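Local coordinates for protein arginyl-tRNA synthetase, putative (PDB 5JLD) that probably catalyses the ATP-dependent attachment of L-arginine to its cognate tRNA, as an aminoacyl-tRNA synthetase of the first structural class in the malaria parasite Plasmodium falciparum, at residues E113-S118 / C571-S576; M7-K12 / I525-L530. All blocks are in the same frame, centred on the assembly; numbering follows the deposited sequence.

In the fold
Near the N terminus, residues 7-12 lead into helix 10-25; more than 500 residues later this segment meets helix 522-532, closing the larger loop as contact 2. Residues 113-118, which include the second strand (114-115) of the small hairpin 110-115, meet helix 564-584 and close contact 1 after some 450 residues, most of them catalytic-domain sequence. Because the four segments alternate along the chain, the two loops cross instead of nesting. Their centres lie about 19 Å apart, yet they touch: a probable hydrogen bond runs from Met7 N to Ser118 O, and Met7 packs on Ile117. Together they fasten the N-terminal region and the hairpin to two helices of the DALR anticodon-binding domain.

Contact 1: residues E113-S118 / C571-S576; sequences EKIDIS and CSITKS
Neither segment contributes an aromatic ring, and the one modelled flat side-chain group, the Asp116 carboxylate, belongs to a side chain that leaves the backbone away from the helix and reaches Asn111 on the neighbouring hairpin strand. The faces that meet are therefore branched aliphatic ones. Ile115 and Ile117, two residues apart on an extended backbone, both direct their side chains at the Ser572-Ser576 side of helix 564-584. They share a shape: CG1 sits beside the backbone N (chi1 -67° in Ile115 and -60° in Ile117), and the chain then runs out extended, so that each CD1 is carried forward as a tip. The tip of Ile115 comes down on the helix where Ser572 passes into Ile573. Its CD1 lies 3.3 Å from Ser572 OG and 3.4 Å from the backbone Ile573 N, a close fit for a methyl group, and 3.8 Å from Ile573 CG1. The second branch faces Ser576, one turn further on, with Ile115 CG2 3.7 Å from Ser576 OG. Ile117 comes to the same serine alongside, its CD1 3.9 Å from Ser576 CB. Ser576, whose CB points toward segment 113-118, is thus met by both isoleucines, whereas Ser572 swings its OG anti to the backbone N (chi1 -165°) and brings it beside the Ile115 methyl. Phe110 of the partner strand touches both Ile115 and Ile573 and extends this apolar patch. Chemically, the two segments are joined by van der Waals packing: the small serine side chains are consistent with the close approach of the Ile115 tip to Ile573 N, and the hydroxyl oxygens lie against methyl groups, so the junction is consistent with one held by shape fit and apolar packing, with no directional bond between the two segments.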
ATOM      1  N   GLU A 113       0.183  22.111 -21.298  1.00 86.64           N
ATOM      2  CA  GLU A 113      -1.076  21.753 -21.897  1.00 81.89           C
ATOM      3  C   GLU A 113      -1.549  20.347 -21.575  1.00 85.48           C
ATOM      4  O   GLU A 113      -2.688  20.024 -21.834  1.00 89.08           O
ATOM      5  CB  GLU A 113      -0.996  21.928 -23.403  1.00 73.67           C
ATOM      6  N   LYS A 114      -0.691  19.505 -21.026  1.00 77.09           N
ATOM      7  CA  LYS A 114      -1.121  18.153 -20.692  1.00 71.39           C
ATOM      8  C   LYS A 114      -1.320  18.021 -19.203  1.00 65.24           C
ATOM      9  O   LYS A 114      -0.734  18.750 -18.438  1.00 68.63           O
ATOM     10  CB  LYS A 114      -0.120  17.120 -21.184  1.00 72.96           C
ATOM     11  N   ILE A 115      -2.149  17.082 -18.793  1.00 57.95           N
ATOM     12  CA  ILE A 115      -2.396  16.905 -17.362  1.00 61.03           C
ATOM     13  C   ILE A 115      -1.266  16.179 -16.625  1.00 62.86           C
ATOM     14  O   ILE A 115      -0.916  15.056 -16.971  1.00 68.26           O
ATOM     15  CB  ILE A 115      -3.699  16.137 -17.131  1.00 55.44           C
ATOM     16  CG1 ILE A 115      -4.884  16.995 -17.583  1.00 54.91           C
ATOM     17  CG2 ILE A 115      -3.850  15.776 -15.663  1.00 50.73           C
ATOM     18  CD1 ILE A 115      -6.136  16.209 -17.758  1.00 56.34           C
ATOM     19  N   ASP A 116      -0.714  16.821 -15.598  1.00 57.06           N
ATOM     20  CA  ASP A 116       0.329  16.208 -14.782  1.00 52.32           C
ATOM     21  C   ASP A 116      -0.039  16.197 -13.290  1.00 61.16           C
ATOM     22  O   ASP A 116       0.097  17.211 -12.597  1.00 66.30           O
ATOM     23  CB  ASP A 116       1.659  16.932 -14.987  1.00 59.56           C
ATOM     24  CG  ASP A 116       2.804  16.300 -14.194  1.00 77.95           C
ATOM     25  OD1 ASP A 116       2.752  15.078 -13.931  1.00 82.20           O
ATOM     26  OD2 ASP A 116       3.760  17.027 -13.838  1.00 80.04           O
ATOM     27  N   ILE A 117      -0.506  15.047 -12.806  1.00 54.39           N
ATOM     28  CA  ILE A 117      -0.820  14.865 -11.387  1.00 50.18           C
ATOM     29  C   ILE A 117       0.430  14.476 -10.589  1.00 53.41           C
ATOM     30  O   ILE A 117       0.996  13.402 -10.793  1.00 52.62           O
ATOM     31  CB  ILE A 117      -1.902  13.784 -11.180  1.00 46.78           C
ATOM     32  CG1 ILE A 117      -3.197  14.172 -11.897  1.00 53.14           C
ATOM     33  CG2 ILE A 117      -2.164  13.575  -9.705  1.00 45.81           C
ATOM     34  CD1 ILE A 117      -4.148  13.009 -12.096  1.00 53.83           C
ATOM     35  N   SER A 118       0.848  15.352  -9.681  1.00 50.23           N
ATOM     36  CA  SER A 118       2.108  15.182  -8.959  1.00 51.77           C
ATOM     37  C   SER A 118       1.951  15.618  -7.514  1.00 55.61           C
ATOM     38  O   SER A 118       1.161  16.517  -7.205  1.00 60.32           O
ATOM     39  CB  SER A 118       3.224  15.992  -9.612  1.00 55.57           C
ATOM     40  OG  SER A 118       3.094  15.973 -11.020  1.00 70.46           O
ATOM     41  N   CYS A 571     -13.678  15.745 -17.604  1.00 47.00           N
ATOM     42  CA  CYS A 571     -13.591  14.352 -18.008  1.00 50.56           C
ATOM     43  C   CYS A 571     -12.117  13.916 -18.130  1.00 53.88           C
ATOM     44  O   CYS A 571     -11.754  12.823 -17.717  1.00 51.94           O
ATOM     45  CB  CYS A 571     -14.332  14.133 -19.326  1.00 41.95           C
ATOM     46  SG  CYS A 571     -16.146  14.187 -19.216  1.00 46.34           S
ATOM     47  N   SER A 572     -11.283  14.791 -18.686  1.00 53.17           N
ATOM     48  CA  SER A 572      -9.863  14.507 -18.919  1.00 55.41           C
ATOM     49  C   SER A 572      -9.097  14.354 -17.611  1.00 52.34           C
ATOM     50  O   SER A 572      -8.344  13.375 -17.400  1.00 38.82           O
ATOM     51  CB  SER A 572      -9.247  15.626 -19.766  1.00 57.80           C
ATOM     52  OG  SER A 572      -7.999  15.265 -20.314  1.00 54.90           O
ATOM     53  N   ILE A 573      -9.293  15.323 -16.723  1.00 48.75           N
ATOM     54  CA  ILE A 573      -8.703  15.214 -15.397  1.00 51.70           C
ATOM     55  C   ILE A 573      -9.148  13.931 -14.704  1.00 51.76           C
ATOM     56  O   ILE A 573      -8.315  13.187 -14.171  1.00 46.79           O
ATOM     57  CB  ILE A 573      -9.065  16.411 -14.522  1.00 51.27           C
ATOM     58  CG1 ILE A 573      -8.562  17.704 -15.181  1.00 49.43           C
ATOM     59  CG2 ILE A 573      -8.487  16.216 -13.121  1.00 50.01           C
ATOM     60  CD1 ILE A 573      -8.950  18.988 -14.434  1.00 54.27           C
ATOM     61  N   THR A 574     -10.457  13.658 -14.736  1.00 48.44           N
ATOM     62  CA  THR A 574     -10.974  12.465 -14.074  1.00 45.72           C
ATOM     63  C   THR A 574     -10.352  11.188 -14.632  1.00 46.02           C
ATOM     64  O   THR A 574      -9.989  10.306 -13.874  1.00 44.74           O
ATOM     65  CB  THR A 574     -12.493  12.361 -14.188  1.00 49.46           C
ATOM     66  OG1 THR A 574     -13.091  13.503 -13.561  1.00 58.84           O
ATOM     67  CG2 THR A 574     -12.998  11.074 -13.504  1.00 46.52           C
ATOM     68  N   LYS A 575     -10.241  11.106 -15.957  1.00 49.10           N
ATOM     69  CA  LYS A 575      -9.572   9.991 -16.622  1.00 54.20           C
ATOM     70  C   LYS A 575      -8.141   9.817 -16.126  1.00 51.93           C
ATOM     71  O   LYS A 575      -7.779   8.739 -15.657  1.00 49.04           O
ATOM     72  CB  LYS A 575      -9.567  10.191 -18.138  1.00 54.89           C
ATOM     73  CG  LYS A 575      -8.927   9.048 -18.912  1.00 55.50           C
ATOM     74  CD  LYS A 575      -9.367   9.089 -20.367  1.00 64.80           C
ATOM     75  CE  LYS A 575      -8.333   9.740 -21.261  1.00 72.44           C
ATOM     76  NZ  LYS A 575      -7.312   8.747 -21.696  1.00 78.85           N
ATOM     77  N   SER A 576      -7.335  10.874 -16.228  1.00 48.33           N
ATOM     78  CA  SER A 576      -5.967  10.814 -15.710  1.00 46.18           C
ATOM     79  C   SER A 576      -5.903  10.257 -14.277  1.00 51.10           C
ATOM     80  O   SER A 576      -5.099   9.355 -13.970  1.00 54.15           O
ATOM     81  CB  SER A 576      -5.308  12.198 -15.739  1.00 47.33           C
ATOM     82  OG  SER A 576      -4.926  12.559 -17.051  1.00 51.15           O
TER

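Contact 2: residues M7-K12 / I525-L530; sequences MECITK and IFYYIL
Tyr527 stands at the centre, its CG anti to the backbone N (chi1 169°), so that the ring reaches out from helix 522-532 to the start of helix 10-25. Lys12 crosses it at about a right angle: the aliphatic part of the chain does the touching, with CG 3.9 Å from Tyr527 CE1 and CD close behind, before the chain bends at its last two torsions. Cys9, its SG also anti to the backbone N, approaches obliquely; SG lies 5.0 Å from the ring centroid, 35° off the normal, and 4.1 Å from Tyr527 CB. The neighbouring Tyr528 receives Tyr527 CD2 over the centre of one ring face, 3.6 Å above the plane, while Tyr528 CE2 lies in plane at the edge of the Tyr527 ring. Tyr528 in turn crosses Thr11 at about a right angle, its OH 4.1 Å from Thr11 CG2. A polar link flanks this packing, since Asp524 of helix 522-532 accepts a hydrogen bond from Thr11 N in the first turn of helix 10-25. Cys9 holds the N-cap position of that helix, so the arrangement is a cysteine sulfur-aromatic contact at a helix start, joining the N-terminal helix to an α-helix of the DALR anticodon-binding domain.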
ATOM      1  N   MET A   7       0.226  19.365  -6.355  1.00 46.96           N
ATOM      2  CA  MET A   7      -1.023  19.505  -5.611  1.00 50.59           C
ATOM      3  C   MET A   7      -0.785  19.881  -4.154  1.00 53.08           C
ATOM      4  O   MET A   7       0.134  19.383  -3.498  1.00 48.80           O
ATOM      5  CB  MET A   7      -1.840  18.206  -5.654  1.00 45.74           C
ATOM      6  CG  MET A   7      -2.195  17.702  -7.052  1.00 43.60           C
ATOM      7  SD  MET A   7      -3.315  16.277  -7.002  1.00 50.86           S
ATOM      8  CE  MET A   7      -4.857  17.022  -6.455  1.00 44.99           C
ATOM      9  N   GLU A   8      -1.639  20.766  -3.662  1.00 46.50           N
ATOM     10  CA  GLU A   8      -1.647  21.167  -2.267  1.00 44.34           C
ATOM     11  C   GLU A   8      -2.304  20.076  -1.439  1.00 43.42           C
ATOM     12  O   GLU A   8      -3.268  19.431  -1.896  1.00 41.87           O
ATOM     13  CB  GLU A   8      -2.409  22.494  -2.122  1.00 52.74           C
ATOM     14  CG  GLU A   8      -1.956  23.378  -0.992  1.00 61.62           C
ATOM     15  CD  GLU A   8      -2.624  24.756  -1.012  1.00 60.75           C
ATOM     16  OE1 GLU A   8      -3.578  24.985  -1.804  1.00 48.32           O
ATOM     17  OE2 GLU A   8      -2.175  25.616  -0.229  1.00 63.06           O
ATOM     18  N   CYS A   9      -1.819  19.867  -0.220  1.00 36.25           N
ATOM     19  CA  CYS A   9      -2.504  18.949   0.673  1.00 36.09           C
ATOM     20  C   CYS A   9      -3.547  19.725   1.483  1.00 41.99           C
ATOM     21  O   CYS A   9      -3.212  20.416   2.442  1.00 41.94           O
ATOM     22  CB  CYS A   9      -1.537  18.222   1.617  1.00 35.39           C
ATOM     23  SG  CYS A   9      -2.391  17.112   2.803  1.00 46.44           S
ATOM     24  N   ILE A  10      -4.811  19.590   1.103  1.00 46.63           N
ATOM     25  CA  ILE A  10      -5.864  20.444   1.661  1.00 48.90           C
ATOM     26  C   ILE A  10      -6.130  20.196   3.157  1.00 46.95           C
ATOM     27  O   ILE A  10      -6.294  21.150   3.921  1.00 44.89           O
ATOM     28  CB  ILE A  10      -7.172  20.282   0.861  1.00 47.82           C
ATOM     29  CG1 ILE A  10      -6.980  20.829  -0.560  1.00 41.59           C
ATOM     30  CG2 ILE A  10      -8.328  20.982   1.566  1.00 45.74           C
ATOM     31  CD1 ILE A  10      -8.199  20.666  -1.450  1.00 43.25           C
ATOM     32  N   THR A  11      -6.171  18.934   3.582  1.00 43.55           N
ATOM     33  CA  THR A  11      -6.361  18.646   5.008  1.00 38.37           C
ATOM     34  C   THR A  11      -5.330  19.387   5.881  1.00 39.63           C
ATOM     35  O   THR A  11      -5.680  19.882   6.952  1.00 34.73           O
ATOM     36  CB  THR A  11      -6.291  17.122   5.303  1.00 56.67           C
ATOM     37  OG1 THR A  11      -7.430  16.471   4.731  1.00 66.85           O
ATOM     38  CG2 THR A  11      -6.286  16.860   6.790  1.00 53.30           C
ATOM     39  N   LYS A  12      -4.078  19.472   5.412  1.00 40.32           N
ATOM     40  CA  LYS A  12      -2.998  20.102   6.186  1.00 42.54           C
ATOM     41  C   LYS A  12      -3.113  21.607   6.137  1.00 38.92           C
ATOM     42  O   LYS A  12      -2.830  22.299   7.119  1.00 42.49           O
ATOM     43  CB  LYS A  12      -1.608  19.691   5.664  1.00 38.32           C
ATOM     44  CG  LYS A  12      -1.038  18.415   6.254  1.00 52.17           C
ATOM     45  CD  LYS A  12       0.435  18.216   5.810  1.00 56.13           C
ATOM     46  CE  LYS A  12       1.404  19.013   6.677  1.00 47.11           C
ATOM     47  NZ  LYS A  12       1.682  18.296   7.949  1.00 59.64           N
ATOM     48  N   ILE A 525      -5.172  11.335   0.844  1.00 38.17           N
ATOM     49  CA  ILE A 525      -5.046   9.876   0.850  1.00 43.34           C
ATOM     50  C   ILE A 525      -3.597   9.469   1.165  1.00 38.42           C
ATOM     51  O   ILE A 525      -3.347   8.576   1.980  1.00 41.44           O
ATOM     52  CB  ILE A 525      -5.471   9.261  -0.497  1.00 40.47           C
ATOM     53  CG1 ILE A 525      -6.913   9.662  -0.853  1.00 41.02           C
ATOM     54  CG2 ILE A 525      -5.314   7.743  -0.465  1.00 40.86           C
ATOM     55  CD1 ILE A 525      -7.933   9.140   0.154  1.00 40.85           C
ATOM     56  N   PHE A 526      -2.650  10.154   0.536  1.00 44.17           N
ATOM     57  CA  PHE A 526      -1.240   9.839   0.723  1.00 41.73           C
ATOM     58  C   PHE A 526      -0.784  10.285   2.099  1.00 46.02           C
ATOM     59  O   PHE A 526      -0.064   9.552   2.799  1.00 41.90           O
ATOM     60  CB  PHE A 526      -0.411  10.476  -0.380  1.00 34.52           C
ATOM     61  CG  PHE A 526      -0.706   9.901  -1.725  1.00 42.08           C
ATOM     62  CD1 PHE A 526      -0.046   8.763  -2.168  1.00 46.22           C
ATOM     63  CD2 PHE A 526      -1.691  10.457  -2.527  1.00 44.90           C
ATOM     64  CE1 PHE A 526      -0.342   8.206  -3.403  1.00 50.33           C
ATOM     65  CE2 PHE A 526      -1.996   9.905  -3.767  1.00 45.43           C
ATOM     66  CZ  PHE A 526      -1.323   8.780  -4.205  1.00 48.38           C
ATOM     67  N   TYR A 527      -1.248  11.471   2.498  1.00 45.63           N
ATOM     68  CA  TYR A 527      -0.997  11.961   3.847  1.00 45.84           C
ATOM     69  C   TYR A 527      -1.364  10.910   4.903  1.00 44.82           C
ATOM     70  O   TYR A 527      -0.584  10.642   5.834  1.00 42.14           O
ATOM     71  CB  TYR A 527      -1.775  13.261   4.083  1.00 50.53           C
ATOM     72  CG  TYR A 527      -1.820  13.727   5.512  1.00 44.31           C
ATOM     73  CD1 TYR A 527      -0.696  14.282   6.122  1.00 46.47           C
ATOM     74  CD2 TYR A 527      -2.993  13.625   6.258  1.00 42.74           C
ATOM     75  CE1 TYR A 527      -0.737  14.727   7.447  1.00 50.85           C
ATOM     76  CE2 TYR A 527      -3.052  14.084   7.577  1.00 46.81           C
ATOM     77  CZ  TYR A 527      -1.922  14.628   8.162  1.00 54.26           C
ATOM     78  OH  TYR A 527      -1.972  15.058   9.464  1.00 63.87           O
ATOM     79  N   TYR A 528      -2.527  10.283   4.763  1.00 37.93           N
ATOM     80  CA  TYR A 528      -2.882   9.292   5.777  1.00 38.42           C
ATOM     81  C   TYR A 528      -2.208   7.910   5.565  1.00 39.77           C
ATOM     82  O   TYR A 528      -1.878   7.220   6.535  1.00 38.90           O
ATOM     83  CB  TYR A 528      -4.391   9.161   5.859  1.00 40.22           C
ATOM     84  CG  TYR A 528      -5.021  10.289   6.658  1.00 45.30           C
ATOM     85  CD1 TYR A 528      -4.757  10.432   8.017  1.00 43.77           C
ATOM     86  CD2 TYR A 528      -5.866  11.220   6.052  1.00 49.49           C
ATOM     87  CE1 TYR A 528      -5.328  11.460   8.761  1.00 49.90           C
ATOM     88  CE2 TYR A 528      -6.451  12.253   6.790  1.00 51.69           C
ATOM     89  CZ  TYR A 528      -6.174  12.364   8.144  1.00 57.45           C
ATOM     90  OH  TYR A 528      -6.734  13.385   8.887  1.00 69.25           O
ATOM     91  N   ILE A 529      -1.986   7.518   4.312  1.00 42.05           N
ATOM     92  CA  ILE A 529      -1.303   6.252   4.037  1.00 46.04           C
ATOM     93  C   ILE A 529       0.088   6.233   4.676  1.00 42.40           C
ATOM     94  O   ILE A 529       0.474   5.261   5.323  1.00 44.99           O
ATOM     95  CB  ILE A 529      -1.181   5.994   2.533  1.00 50.74           C
ATOM     96  CG1 ILE A 529      -2.496   5.422   2.003  1.00 56.35           C
ATOM     97  CG2 ILE A 529      -0.079   4.991   2.250  1.00 55.82           C
ATOM     98  CD1 ILE A 529      -2.454   5.032   0.534  1.00 59.48           C
ATOM     99  N   LEU A 530       0.828   7.320   4.519  1.00 42.21           N
ATOM    100  CA  LEU A 530       2.153   7.399   5.132  1.00 49.10           C
ATOM    101  C   LEU A 530       2.080   7.155   6.645  1.00 47.05           C
ATOM    102  O   LEU A 530       3.021   6.640   7.253  1.00 43.96           O
ATOM    103  CB  LEU A 530       2.786   8.766   4.856  1.00 41.98           C
ATOM    104  CG  LEU A 530       3.198   9.098   3.425  1.00 45.44           C
ATOM    105  CD1 LEU A 530       3.927  10.439   3.423  1.00 42.87           C
ATOM    106  CD2 LEU A 530       4.058   7.994   2.791  1.00 38.62           C
TER